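Local coordinates for protein toluene, o-xylene monooxygenase oxygenase subunit (Pseudomonas stutzeri, PDB 2INC) that probably serves as a non-catalytic helical subunit of the oxygenase component that hydroxylates toluene and o-xylene, at residues 68-71 with 72-76; 20-23 with 24-28; 149-152 with 153-157. One frame throughout, in Å; residues are numbered along the deposited sequence.

Interaction 1 of 3, residues 68-71 with 72-76; sequences FRDP and DQLVY
Asp70 turns its carboxylate back over the turn that follows it, so that its two oxygens meet the backbone N-H groups of Asp72 and Leu74. CG lies anti to the backbone N (chi1 179°), which carries the carboxylate past Pro71 and over the backbone of residues 72-74. OD2 takes the N-H of Asp72 at 2.9 Å, closing an Asx turn, while OD1 takes the N-H of Leu74 at 3.1 Å in the straighter of the two bonds (165°). Both donors come from well above the carboxylate plane. In the backbone itself, Asp70 O accepts from Gln73 N at 2.9 Å and closes a type I beta turn, 70-73. The Asp72 side chain slants across that of Asp70, the two carboxylate planes turned 33° apart and Asp70 OD2 standing 4.1 Å from Asp72 OD1. Asp72 OD2 forms a salt bridge with Arg259 on helix 241-268. The first bond of the Gln73 side chain points away from 68-71, though its CG still lies 3.4 Å from Asp70 O. A water donates to Asp70 OD1 and to Leu74 O, adding a second link along the chain. This turn lies in the loop just ahead of helix 76-99. With amide N-H groups at both oxygens, the buried Asp70 carboxylate probably stays charged despite its acidic neighbour, whose own charge Arg259 probably helps to offset.

Interaction 2 of 3, residues 20-23 with 24-28; sequences EYEV and VSTNL
Ser25 and Thr26 each reach back one helical turn with a hydroxyl to grip a carbonyl, Tyr21 O and Glu22 O respectively. Ser25 OG donates to Tyr21 O at 2.6 Å, lying in the carbonyl plane on a lone pair. Thr26 OG1 donates to Glu22 O at 2.7 Å, tilted 21° from the carbonyl plane; chi1 of 54° sets this hydroxyl between the backbone N and the carbonyl carbon, facing back toward the helix. Thr26 N adds a weak bond to the same oxygen at 3.5 Å. One residue earlier in the series, Val24 N bonds to Glu20 O at 3.0 Å in ordinary alpha-helical fashion. This is the C-terminal end of the short helix 20-25, where Thr26 is the first residue to leave helical geometry and two side-chain hydroxyls take up carbonyls of the last turn. An alanine at Thr26 is likely to leave Glu22 O with just the weak amide bond from this segment and the chain leaving the helix freer to shift. A water also spans the end, donating to Val23 O and Thr26 O. Contact with an aromatic ring comes from Ser25, whose CB sits over one face of Tyr21 in a CH-pi contact, 4.3 Å from the centroid; beyond it, Tyr21 OH bonds to Asp70 N. Apolar packing is slight: Val23 CG1 meets Val24 CG1 at 4.0 Å, and both valines also pack on the chain of another protein.

Interaction 3 of 3, residues 149-152 with 153-157; sequences TYET and ADHLR
Midway along helix 142-172, a long helix of a ferritin-like family, Glu151 and His155 stand one turn apart with their side chains side by side and pointing the same way. Glu151 CG is anti to the backbone N (chi1 167°) and the chain beyond it is extended, which brings its carboxylate alongside the imidazole with the two planes 79° apart. His155 NE2 donates a weak bond to Glu151 OE2 at 3.4 Å, and Glu151 CG lies just as near to that nitrogen. The ring also has Glu151 O over one face, toward its rim. The same carbonyl accepts the N-H of His155 at 2.9 Å, one of four consecutive helical bonds; the others join Ala153 N to Thr149 O, Asp154 N to Tyr150 O at 3.0 Å, and Leu156 N to Thr152 O. Asp154 folds back along the helix, its CG 3.2 Å from Tyr150 O. Its carboxylate is satisfied by partners on other helices: a salt bridge to Arg256 and hydrogen bonds to Tyr79 and His257. Glu151 OE1 likewise finds Asn216, and Trp158 meets the His155 ring edge-to-face. Since the direct bond is weak, Glu151 is probably held at least as much by Asn216 on helix 208-237, and the His155 ring by Trp158 of its own helix, as by each other, with the buried carboxylate likely to favour a proton on NE2.

Interactions 1 and 2 lie toward the periphery, interaction 3 near the middle of the chain. Interaction 1 is partly buried loop and interaction 2 a buried helix end; the two touch directly, through Tyr21 and through the weak, long ion pair of Arg69 with Glu22. Tyr150 connects interaction 1 to interaction 3: its hydroxyl, hydrogen-bonded to a polar side chain of another protein's chain, lies 3.0 Å from Tyr76 N; interactions 2 and 3 do not touch. Helix 142-172, which carries interaction 3, also packs against parts of both others. The chemistry changes accordingly: a carboxylate collecting amides in the loop, hydroxyls supplementing a helix end, and continuous helical bonding with charged groups paired between helices at the centre.

Interaction 1 of 3, residues 68-71 with 72-76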
ATOM      1  N   PHE B  68      -2.348   2.255 -32.016  1.00 35.23           N
ATOM      2  CA  PHE B  68      -3.592   2.616 -31.373  1.00 34.53           C
ATOM      3  C   PHE B  68      -3.404   2.898 -29.888  1.00 35.41           C
ATOM      4  O   PHE B  68      -2.677   2.181 -29.189  1.00 34.17           O
ATOM      5  CB  PHE B  68      -4.639   1.482 -31.523  1.00 35.75           C
ATOM      6  CG  PHE B  68      -5.945   1.780 -30.809  1.00 36.98           C
ATOM      7  CD1 PHE B  68      -6.819   2.753 -31.311  1.00 36.23           C
ATOM      8  CD2 PHE B  68      -6.278   1.135 -29.598  1.00 35.14           C
ATOM      9  CE1 PHE B  68      -8.019   3.083 -30.629  1.00 34.34           C
ATOM     10  CE2 PHE B  68      -7.479   1.438 -28.935  1.00 36.44           C
ATOM     11  CZ  PHE B  68      -8.344   2.390 -29.430  1.00 35.10           C
ATOM     12  N   ARG B  69      -4.088   3.939 -29.405  1.00 36.18           N
ATOM     13  CA  ARG B  69      -4.033   4.347 -28.009  1.00 36.40           C
ATOM     14  C   ARG B  69      -5.464   4.557 -27.509  1.00 37.28           C
ATOM     15  O   ARG B  69      -6.216   5.325 -28.105  1.00 36.97           O
ATOM     16  CB  ARG B  69      -3.197   5.641 -27.848  1.00 37.32           C
ATOM     17  CG  ARG B  69      -1.755   5.544 -28.366  1.00 38.13           C
ATOM     18  CD  ARG B  69      -0.928   4.694 -27.388  1.00 35.80           C
ATOM     19  NE  ARG B  69       0.495   4.531 -27.791  1.00 35.88           N
ATOM     20  CZ  ARG B  69       0.965   3.529 -28.539  1.00 34.93           C
ATOM     21  NH1 ARG B  69       2.265   3.466 -28.822  1.00 39.34           N
ATOM     22  NH2 ARG B  69       0.179   2.580 -29.020  1.00 34.55           N
ATOM     23  N   ASP B  70      -5.841   3.872 -26.419  1.00 36.46           N
ATOM     24  CA  ASP B  70      -7.096   4.129 -25.680  1.00 37.12           C
ATOM     25  C   ASP B  70      -7.119   5.579 -25.211  1.00 37.72           C
ATOM     26  O   ASP B  70      -6.223   5.977 -24.460  1.00 37.15           O
ATOM     27  CB  ASP B  70      -7.148   3.243 -24.426  1.00 36.37           C
ATOM     28  CG  ASP B  70      -8.400   3.462 -23.572  1.00 40.79           C
ATOM     29  OD1 ASP B  70      -8.525   2.803 -22.486  1.00 37.64           O
ATOM     30  OD2 ASP B  70      -9.286   4.247 -23.992  1.00 42.53           O
ATOM     31  N   PRO B  71      -8.155   6.359 -25.624  1.00 38.15           N
ATOM     32  CA  PRO B  71      -8.258   7.765 -25.170  1.00 38.99           C
ATOM     33  C   PRO B  71      -8.426   7.922 -23.649  1.00 39.06           C
ATOM     34  O   PRO B  71      -7.994   8.943 -23.090  1.00 38.79           O
ATOM     35  CB  PRO B  71      -9.489   8.302 -25.954  1.00 39.54           C
ATOM     36  CG  PRO B  71     -10.287   7.103 -26.294  1.00 39.48           C
ATOM     37  CD  PRO B  71      -9.256   6.006 -26.552  1.00 37.85           C
ATOM     38  N   ASP B  72      -9.000   6.914 -22.966  1.00 37.99           N
ATOM     39  CA  ASP B  72      -9.068   6.927 -21.510  1.00 37.18           C
ATOM     40  C   ASP B  72      -7.775   6.379 -20.854  1.00 36.82           C
ATOM     41  O   ASP B  72      -7.593   6.515 -19.669  1.00 37.75           O
ATOM     42  CB  ASP B  72     -10.292   6.102 -21.019  1.00 38.34           C
ATOM     43  CG  ASP B  72     -11.637   6.802 -21.284  1.00 39.82           C
ATOM     44  OD1 ASP B  72     -12.041   6.921 -22.472  1.00 42.62           O
ATOM     45  OD2 ASP B  72     -12.296   7.228 -20.310  1.00 44.32           O
ATOM     46  N   GLN B  73      -6.889   5.752 -21.626  1.00 36.57           N
ATOM     47  CA  GLN B  73      -5.590   5.261 -21.128  1.00 36.46           C
ATOM     48  C   GLN B  73      -5.709   4.274 -19.981  1.00 34.46           C
ATOM     49  O   GLN B  73      -4.876   4.233 -19.093  1.00 34.71           O
ATOM     50  CB  GLN B  73      -4.665   6.424 -20.730  1.00 36.97           C
ATOM     51  CG  GLN B  73      -4.371   7.304 -21.935  1.00 42.44           C
ATOM     52  CD  GLN B  73      -3.327   8.379 -21.716  1.00 51.84           C
ATOM     53  OE1 GLN B  73      -3.440   9.467 -22.298  1.00 59.26           O
ATOM     54  NE2 GLN B  73      -2.316   8.109 -20.891  1.00 54.06           N
ATOM     55  N   LEU B  74      -6.733   3.440 -20.008  1.00 32.63           N
ATOM     56  CA  LEU B  74      -6.978   2.574 -18.873  1.00 33.68           C
ATOM     57  C   LEU B  74      -5.898   1.523 -18.804  1.00 32.15           C
ATOM     58  O   LEU B  74      -5.464   0.984 -19.830  1.00 34.48           O
ATOM     59  CB  LEU B  74      -8.310   1.833 -19.044  1.00 33.50           C
ATOM     60  CG  LEU B  74      -9.562   2.587 -18.679  1.00 36.16           C
ATOM     61  CD1 LEU B  74     -10.756   1.586 -18.967  1.00 40.61           C
ATOM     62  CD2 LEU B  74      -9.484   2.915 -17.202  1.00 40.38           C
ATOM     63  N   VAL B  75      -5.491   1.231 -17.583  1.00 32.56           N
ATOM     64  CA  VAL B  75      -4.696   0.068 -17.299  1.00 31.87           C
ATOM     65  C   VAL B  75      -5.426  -0.621 -16.177  1.00 32.13           C
ATOM     66  O   VAL B  75      -6.339  -0.058 -15.593  1.00 33.19           O
ATOM     67  CB  VAL B  75      -3.236   0.371 -16.878  1.00 30.50           C
ATOM     68  CG1 VAL B  75      -2.499   1.135 -18.027  1.00 32.67           C
ATOM     69  CG2 VAL B  75      -3.147   1.142 -15.543  1.00 29.30           C
ATOM     70  N   TYR B  76      -5.004  -1.829 -15.886  1.00 31.87           N
ATOM     71  CA  TYR B  76      -5.676  -2.613 -14.869  1.00 32.31           C
ATOM     72  C   TYR B  76      -5.765  -1.848 -13.549  1.00 33.17           C
ATOM     73  O   TYR B  76      -6.817  -1.824 -12.907  1.00 34.23           O
ATOM     74  CB  TYR B  76      -4.884  -3.853 -14.667  1.00 31.62           C
ATOM     75  CG  TYR B  76      -5.450  -4.794 -13.615  1.00 31.33           C
ATOM     76  CD1 TYR B  76      -5.061  -4.676 -12.262  1.00 28.35           C
ATOM     77  CD2 TYR B  76      -6.326  -5.800 -13.995  1.00 31.01           C
ATOM     78  CE1 TYR B  76      -5.595  -5.546 -11.282  1.00 30.18           C
ATOM     79  CE2 TYR B  76      -6.816  -6.719 -13.063  1.00 30.26           C
ATOM     80  CZ  TYR B  76      -6.442  -6.587 -11.715  1.00 29.95           C
ATOM     81  OH  TYR B  76      -6.980  -7.544 -10.853  1.00 30.45           O
TER
HETATM   82  O   HOH W   1      -7.019   0.429 -22.217  1.00 32.32           O
HETATM   83  O   HOH W   2     -12.165   4.496 -23.820  1.00 38.89           O

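Interaction 2 of 3, residues 20-23 with 24-28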
ATOM      1  N   GLU B  20       2.709   5.356 -17.961  1.00 39.33           N
ATOM      2  CA  GLU B  20       2.459   4.017 -17.441  1.00 37.42           C
ATOM      3  C   GLU B  20       1.614   3.242 -18.462  1.00 36.79           C
ATOM      4  O   GLU B  20       1.936   2.093 -18.748  1.00 34.27           O
ATOM      5  CB  GLU B  20       1.730   4.104 -16.096  1.00 38.32           C
ATOM      6  CG  GLU B  20       1.101   2.757 -15.591  1.00 39.32           C
ATOM      7  CD  GLU B  20       0.220   2.957 -14.357  1.00 41.04           C
ATOM      8  OE1 GLU B  20      -0.363   4.069 -14.189  1.00 45.59           O
ATOM      9  OE2 GLU B  20       0.066   2.006 -13.565  1.00 39.68           O
ATOM     10  N   TYR B  21       0.598   3.903 -19.054  1.00 34.31           N
ATOM     11  CA  TYR B  21      -0.264   3.276 -20.054  1.00 34.70           C
ATOM     12  C   TYR B  21       0.581   2.698 -21.194  1.00 35.57           C
ATOM     13  O   TYR B  21       0.398   1.540 -21.590  1.00 33.64           O
ATOM     14  CB  TYR B  21      -1.385   4.195 -20.557  1.00 33.42           C
ATOM     15  CG  TYR B  21      -2.135   3.651 -21.749  1.00 35.54           C
ATOM     16  CD1 TYR B  21      -3.043   2.593 -21.611  1.00 35.51           C
ATOM     17  CD2 TYR B  21      -1.921   4.180 -23.029  1.00 36.37           C
ATOM     18  CE1 TYR B  21      -3.729   2.113 -22.709  1.00 36.75           C
ATOM     19  CE2 TYR B  21      -2.592   3.710 -24.123  1.00 37.01           C
ATOM     20  CZ  TYR B  21      -3.467   2.653 -23.981  1.00 35.46           C
ATOM     21  OH  TYR B  21      -4.132   2.193 -25.081  1.00 32.18           O
ATOM     22  N   GLU B  22       1.450   3.521 -21.782  1.00 36.06           N
ATOM     23  CA  GLU B  22       2.302   3.021 -22.854  1.00 37.58           C
ATOM     24  C   GLU B  22       3.264   1.927 -22.412  1.00 36.38           C
ATOM     25  O   GLU B  22       3.454   0.925 -23.130  1.00 37.71           O
ATOM     26  CB  GLU B  22       3.049   4.172 -23.509  1.00 38.45           C
ATOM     27  CG  GLU B  22       2.111   5.056 -24.315  1.00 43.28           C
ATOM     28  CD  GLU B  22       2.787   6.333 -24.777  1.00 52.07           C
ATOM     29  OE1 GLU B  22       3.300   7.105 -23.909  1.00 53.28           O
ATOM     30  OE2 GLU B  22       2.785   6.559 -26.013  1.00 54.65           O
ATOM     31  N   VAL B  23       3.843   2.085 -21.228  1.00 36.36           N
ATOM     32  CA  VAL B  23       4.804   1.109 -20.722  1.00 35.37           C
ATOM     33  C   VAL B  23       4.200  -0.288 -20.600  1.00 35.61           C
ATOM     34  O   VAL B  23       4.868  -1.264 -20.917  1.00 35.25           O
ATOM     35  CB  VAL B  23       5.354   1.526 -19.338  1.00 35.44           C
ATOM     36  CG1 VAL B  23       6.109   0.358 -18.633  1.00 36.06           C
ATOM     37  CG2 VAL B  23       6.250   2.764 -19.509  1.00 37.03           C
ATOM     38  N   VAL B  24       2.960  -0.381 -20.132  1.00 34.27           N
ATOM     39  CA  VAL B  24       2.392  -1.724 -19.829  1.00 34.40           C
ATOM     40  C   VAL B  24       1.423  -2.265 -20.858  1.00 33.43           C
ATOM     41  O   VAL B  24       0.951  -3.415 -20.693  1.00 34.73           O
ATOM     42  CB  VAL B  24       1.687  -1.740 -18.454  1.00 34.07           C
ATOM     43  CG1 VAL B  24       2.626  -1.209 -17.342  1.00 31.75           C
ATOM     44  CG2 VAL B  24       0.422  -0.843 -18.483  1.00 33.97           C
ATOM     45  N   SER B  25       1.137  -1.490 -21.914  1.00 33.90           N
ATOM     46  CA  SER B  25       0.041  -1.819 -22.864  1.00 35.09           C
ATOM     47  C   SER B  25       0.441  -2.059 -24.298  1.00 35.27           C
ATOM     48  O   SER B  25      -0.364  -2.626 -25.069  1.00 35.28           O
ATOM     49  CB  SER B  25      -1.050  -0.740 -22.878  1.00 34.76           C
ATOM     50  OG  SER B  25      -1.376  -0.402 -21.549  1.00 33.93           O
ATOM     51  N   THR B  26       1.628  -1.578 -24.693  1.00 35.06           N
ATOM     52  CA  THR B  26       1.930  -1.508 -26.112  1.00 33.71           C
ATOM     53  C   THR B  26       2.759  -2.680 -26.638  1.00 33.30           C
ATOM     54  O   THR B  26       3.689  -3.155 -25.972  1.00 32.99           O
ATOM     55  CB  THR B  26       2.642  -0.170 -26.476  1.00 34.87           C
ATOM     56  OG1 THR B  26       3.795  -0.018 -25.638  1.00 35.81           O
ATOM     57  CG2 THR B  26       1.720   0.988 -26.179  1.00 34.41           C
ATOM     58  N   ASN B  27       2.412  -3.121 -27.847  1.00 31.98           N
ATOM     59  CA  ASN B  27       3.258  -4.001 -28.630  1.00 32.47           C
ATOM     60  C   ASN B  27       3.463  -5.281 -27.920  1.00 33.01           C
ATOM     61  O   ASN B  27       4.609  -5.801 -27.920  1.00 33.40           O
ATOM     62  CB  ASN B  27       4.618  -3.345 -28.930  1.00 33.42           C
ATOM     63  CG  ASN B  27       4.486  -2.219 -29.938  1.00 36.00           C
ATOM     64  OD1 ASN B  27       5.089  -2.249 -30.999  1.00 43.44           O
ATOM     65  ND2 ASN B  27       3.655  -1.256 -29.632  1.00 31.65           N
ATOM     66  N   LEU B  28       2.369  -5.847 -27.358  1.00 31.45           N
ATOM     67  CA  LEU B  28       2.504  -7.071 -26.543  1.00 30.41           C
ATOM     68  C   LEU B  28       2.123  -8.372 -27.242  1.00 30.31           C
ATOM     69  O   LEU B  28       2.541  -9.432 -26.785  1.00 29.54           O
ATOM     70  CB  LEU B  28       1.662  -6.961 -25.215  1.00 30.62           C
ATOM     71  CG  LEU B  28       1.975  -5.690 -24.397  1.00 30.46           C
ATOM     72  CD1 LEU B  28       1.092  -5.554 -23.251  1.00 32.41           C
ATOM     73  CD2 LEU B  28       3.448  -5.695 -23.954  1.00 31.09           C
TER
HETATM   74  O   HOH W   3       5.067  -2.181 -23.576  1.00 48.55           O

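Interaction 3 of 3, residues 149-152 with 153-157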
ATOM      1  N   THR B 149     -10.875  -5.974 -23.205  1.00 28.74           N
ATOM      2  CA  THR B 149     -10.726  -6.571 -21.868  1.00 28.87           C
ATOM      3  C   THR B 149     -11.554  -5.797 -20.854  1.00 28.64           C
ATOM      4  O   THR B 149     -12.371  -6.369 -20.194  1.00 28.54           O
ATOM      5  CB  THR B 149      -9.219  -6.603 -21.384  1.00 28.90           C
ATOM      6  OG1 THR B 149      -8.408  -7.321 -22.371  1.00 29.60           O
ATOM      7  CG2 THR B 149      -9.123  -7.365 -19.977  1.00 30.25           C
ATOM      8  N   TYR B 150     -11.349  -4.485 -20.758  1.00 28.77           N
ATOM      9  CA  TYR B 150     -12.047  -3.693 -19.718  1.00 29.09           C
ATOM     10  C   TYR B 150     -13.542  -3.562 -20.059  1.00 29.76           C
ATOM     11  O   TYR B 150     -14.384  -3.532 -19.178  1.00 31.67           O
ATOM     12  CB  TYR B 150     -11.355  -2.325 -19.502  1.00 29.84           C
ATOM     13  CG  TYR B 150      -9.873  -2.532 -19.181  1.00 30.39           C
ATOM     14  CD1 TYR B 150      -8.893  -1.794 -19.852  1.00 30.02           C
ATOM     15  CD2 TYR B 150      -9.465  -3.521 -18.277  1.00 32.70           C
ATOM     16  CE1 TYR B 150      -7.534  -2.005 -19.586  1.00 31.44           C
ATOM     17  CE2 TYR B 150      -8.058  -3.773 -18.030  1.00 30.71           C
ATOM     18  CZ  TYR B 150      -7.116  -2.973 -18.696  1.00 32.48           C
ATOM     19  OH  TYR B 150      -5.729  -3.189 -18.495  1.00 30.89           O
ATOM     20  N   GLU B 151     -13.876  -3.616 -21.340  1.00 29.58           N
ATOM     21  CA  GLU B 151     -15.278  -3.536 -21.741  1.00 29.66           C
ATOM     22  C   GLU B 151     -15.963  -4.852 -21.366  1.00 30.21           C
ATOM     23  O   GLU B 151     -17.109  -4.888 -20.946  1.00 28.04           O
ATOM     24  CB  GLU B 151     -15.336  -3.261 -23.251  1.00 29.43           C
ATOM     25  CG  GLU B 151     -16.751  -3.459 -23.883  1.00 32.11           C
ATOM     26  CD  GLU B 151     -16.756  -3.168 -25.395  1.00 33.15           C
ATOM     27  OE1 GLU B 151     -16.042  -2.241 -25.814  1.00 35.02           O
ATOM     28  OE2 GLU B 151     -17.522  -3.841 -26.117  1.00 34.60           O
ATOM     29  N   THR B 152     -15.257  -5.942 -21.534  1.00 28.67           N
ATOM     30  CA  THR B 152     -15.821  -7.261 -21.142  1.00 29.13           C
ATOM     31  C   THR B 152     -16.151  -7.259 -19.645  1.00 29.99           C
ATOM     32  O   THR B 152     -17.218  -7.762 -19.221  1.00 28.63           O
ATOM     33  CB  THR B 152     -14.856  -8.403 -21.497  1.00 28.80           C
ATOM     34  OG1 THR B 152     -14.663  -8.371 -22.927  1.00 28.91           O
ATOM     35  CG2 THR B 152     -15.471  -9.738 -21.164  1.00 28.19           C
ATOM     36  N   ALA B 153     -15.191  -6.766 -18.852  1.00 29.50           N
ATOM     37  CA  ALA B 153     -15.375  -6.660 -17.400  1.00 29.42           C
ATOM     38  C   ALA B 153     -16.596  -5.805 -17.109  1.00 29.88           C
ATOM     39  O   ALA B 153     -17.370  -6.114 -16.205  1.00 27.82           O
ATOM     40  CB  ALA B 153     -14.127  -6.095 -16.759  1.00 28.70           C
ATOM     41  N   ASP B 154     -16.740  -4.673 -17.806  1.00 29.49           N
ATOM     42  CA  ASP B 154     -17.973  -3.860 -17.646  1.00 29.33           C
ATOM     43  C   ASP B 154     -19.240  -4.609 -17.992  1.00 29.20           C
ATOM     44  O   ASP B 154     -20.253  -4.442 -17.311  1.00 29.66           O
ATOM     45  CB  ASP B 154     -17.914  -2.613 -18.514  1.00 28.69           C
ATOM     46  CG  ASP B 154     -16.805  -1.664 -18.093  1.00 29.82           C
ATOM     47  OD1 ASP B 154     -16.415  -0.821 -18.946  1.00 36.67           O
ATOM     48  OD2 ASP B 154     -16.295  -1.738 -16.933  1.00 31.47           O
ATOM     49  N   HIS B 155     -19.250  -5.405 -19.058  1.00 28.92           N
ATOM     50  CA  HIS B 155     -20.492  -6.085 -19.389  1.00 27.95           C
ATOM     51  C   HIS B 155     -20.775  -7.117 -18.302  1.00 30.34           C
ATOM     52  O   HIS B 155     -21.935  -7.356 -17.976  1.00 29.23           O
ATOM     53  CB  HIS B 155     -20.389  -6.851 -20.741  1.00 29.78           C
ATOM     54  CG  HIS B 155     -20.247  -5.965 -21.974  1.00 29.68           C
ATOM     55  ND1 HIS B 155     -20.911  -4.768 -22.158  1.00 30.76           N
ATOM     56  CD2 HIS B 155     -19.511  -6.144 -23.088  1.00 26.63           C
ATOM     57  CE1 HIS B 155     -20.589  -4.249 -23.326  1.00 29.82           C
ATOM     58  NE2 HIS B 155     -19.750  -5.070 -23.918  1.00 32.36           N
ATOM     59  N   LEU B 156     -19.729  -7.694 -17.723  1.00 28.63           N
ATOM     60  CA  LEU B 156     -19.936  -8.630 -16.577  1.00 30.09           C
ATOM     61  C   LEU B 156     -20.506  -7.888 -15.347  1.00 29.58           C
ATOM     62  O   LEU B 156     -21.371  -8.386 -14.623  1.00 29.37           O
ATOM     63  CB  LEU B 156     -18.612  -9.292 -16.202  1.00 31.18           C
ATOM     64  CG  LEU B 156     -18.607 -10.219 -14.936  1.00 32.03           C
ATOM     65  CD1 LEU B 156     -19.784 -11.209 -15.003  1.00 32.81           C
ATOM     66  CD2 LEU B 156     -17.288 -10.955 -14.672  1.00 31.84           C
ATOM     67  N   ARG B 157     -20.039  -6.664 -15.168  1.00 29.81           N
ATOM     68  CA  ARG B 157     -20.537  -5.804 -14.100  1.00 30.34           C
ATOM     69  C   ARG B 157     -22.037  -5.583 -14.315  1.00 30.66           C
ATOM     70  O   ARG B 157     -22.819  -5.680 -13.362  1.00 31.12           O
ATOM     71  CB  ARG B 157     -19.806  -4.471 -14.210  1.00 28.79           C
ATOM     72  CG  ARG B 157     -20.174  -3.503 -13.089  1.00 32.66           C
ATOM     73  CD  ARG B 157     -19.741  -2.139 -13.447  1.00 30.13           C
ATOM     74  NE  ARG B 157     -20.104  -1.194 -12.359  1.00 29.97           N
ATOM     75  CZ  ARG B 157     -20.402   0.101 -12.521  1.00 35.00           C
ATOM     76  NH1 ARG B 157     -20.740   0.834 -11.451  1.00 35.83           N
ATOM     77  NH2 ARG B 157     -20.372   0.686 -13.708  1.00 36.69           N
TER